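Long-range contact in leucine aminopeptidase 2, chloroplastic (Streptomyces sp. BC16019, PDB 5LHJ), which matures the peptide antibiotic bottromycin and, as an M17-family metalloaminopeptidase, probably removes unsubstituted N-terminal amino acids from peptides: residues G134-L139 with A172-T177. Sequence-based numbering, arbitrary orientation.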
loop_
_atom_site.group_PDB
_atom_site.type_symbol
_atom_site.label_atom_id
_atom_site.label_comp_id
_atom_site.label_asym_id
_atom_site.label_seq_id
_atom_site.Cartn_x
_atom_site.Cartn_y
_atom_site.Cartn_z
ATOM N N GLY A 134 -14.770 28.090 30.520
ATOM C CA GLY A 134 -13.349 27.758 30.322
ATOM C C GLY A 134 -12.734 27.100 31.544
ATOM O O GLY A 134 -11.871 26.223 31.414
ATOM N N ALA A 135 -13.180 27.523 32.730
ATOM C CA ALA A 135 -12.699 26.956 33.988
ATOM C C ALA A 135 -13.059 25.480 34.112
ATOM O O ALA A 135 -12.196 24.654 34.407
ATOM C CB ALA A 135 -13.257 27.727 35.166
ATOM N N VAL A 136 -14.330 25.152 33.872
ATOM C CA VAL A 136 -14.786 23.765 33.939
ATOM C C VAL A 136 -14.145 22.928 32.833
ATOM O O VAL A 136 -13.635 21.828 33.084
ATOM C CB VAL A 136 -16.325 23.667 33.857
ATOM C CG1 VAL A 136 -16.792 22.213 33.782
ATOM C CG2 VAL A 136 -16.954 24.373 35.042
ATOM N N LEU A 137 -14.164 23.454 31.614
ATOM C CA LEU A 137 -13.592 22.729 30.470
ATOM C C LEU A 137 -12.088 22.490 30.623
ATOM O O LEU A 137 -11.581 21.420 30.239
ATOM C CB LEU A 137 -13.894 23.474 29.167
ATOM C CG LEU A 137 -15.370 23.590 28.801
ATOM C CD1 LEU A 137 -15.511 24.481 27.575
ATOM C CD2 LEU A 137 -16.004 22.228 28.591
ATOM N N GLY A 138 -11.375 23.470 31.185
ATOM C CA GLY A 138 -9.928 23.368 31.405
ATOM C C GLY A 138 -9.503 22.461 32.551
ATOM O O GLY A 138 -8.382 21.919 32.532
ATOM N N LEU A 139 -10.390 22.285 33.533
ATOM C CA LEU A 139 -10.152 21.374 34.660
ATOM C C LEU A 139 -10.455 19.910 34.369
ATOM O O LEU A 139 -10.062 19.029 35.138
ATOM C CB LEU A 139 -10.978 21.779 35.867
ATOM C CG LEU A 139 -10.407 22.916 36.694
ATOM C CD1 LEU A 139 -11.429 23.312 37.752
ATOM C CD2 LEU A 139 -9.066 22.513 37.319
ATOM N N ALA A 172 -23.259 25.223 33.548
ATOM C CA ALA A 172 -24.158 24.173 33.086
ATOM C C ALA A 172 -23.820 23.691 31.669
ATOM O O ALA A 172 -23.841 22.486 31.401
ATOM C CB ALA A 172 -25.597 24.637 33.171
ATOM N N ALA A 173 -23.502 24.621 30.773
ATOM C CA ALA A 173 -23.102 24.264 29.415
ATOM C C ALA A 173 -21.808 23.446 29.415
ATOM O O ALA A 173 -21.684 22.457 28.684
ATOM C CB ALA A 173 -22.949 25.513 28.541
ATOM N N ALA A 174 -20.857 23.853 30.253
ATOM C CA ALA A 174 -19.576 23.153 30.357
ATOM C C ALA A 174 -19.705 21.789 31.017
ATOM O O ALA A 174 -19.055 20.833 30.585
ATOM C CB ALA A 174 -18.562 23.994 31.093
ATOM N N GLU A 175 -20.545 21.693 32.040
ATOM C CA GLU A 175 -20.810 20.392 32.666
ATOM C C GLU A 175 -21.452 19.407 31.679
ATOM O O GLU A 175 -21.085 18.243 31.649
ATOM C CB GLU A 175 -21.640 20.558 33.934
ATOM C CG GLU A 175 -20.810 21.132 35.082
ATOM C CD GLU A 175 -21.632 21.569 36.278
ATOM O OE1 GLU A 175 -22.783 21.099 36.418
ATOM O OE2 GLU A 175 -21.122 22.385 37.099
ATOM N N ALA A 176 -22.357 19.898 30.835
ATOM C CA ALA A 176 -22.960 19.061 29.774
ATOM C C ALA A 176 -21.879 18.624 28.769
ATOM O O ALA A 176 -21.830 17.469 28.358
ATOM C CB ALA A 176 -24.068 19.818 29.067
ATOM N N THR A 177 -21.006 19.550 28.392
ATOM C CA THR A 177 -19.898 19.213 27.490
ATOM C C THR A 177 -19.031 18.099 28.092
ATOM O O THR A 177 -18.662 17.146 27.407
ATOM C CB THR A 177 -19.042 20.455 27.167
ATOM O OG1 THR A 177 -19.864 21.467 26.577
ATOM C CG2 THR A 177 -17.917 20.133 26.194
#
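A close, near-parallel helix pair joins the macro-like N-terminal domain to the long helix 164-185: Val136 and Leu137, near the end of helix 124-139, close on Ala174, the axes 8.6 Å apart and crossing at -22°. Ala174 is small enough to let the backbones approach, its CB set against Val136 CB at 3.6 Å with Val136 CG1 almost as near. That CG1 lies anti to the backbone N (chi1 174°), which sets it close to Ala174 C and near Glu175 N, at the exposed margin. On the buried side, Leu137 CG lies 4.0 Å from Ala174 CB, while its CD2 meets Thr177 CG2 at 3.7 Å, the two side chains crossing at about a right angle. Thr177 OG1 turns back to bond Ala173 O at 3.0 Å, on the opposite face from Thr177 N, the second donor to this oxygen, and is also hydrogen-bonded to Arg487 NE of helix 486-498. An alanine in place of Thr177 would keep CB beside Leu137 CD2 but would probably thin the packing where CG2 had been and leave Arg487 NE without its hydroxyl partner. Leu137 O takes a hydrogen bond from Arg181, helix 486-498 covers Leu137 and Thr177, and Ala135 rests on Val157 of strand 156-159.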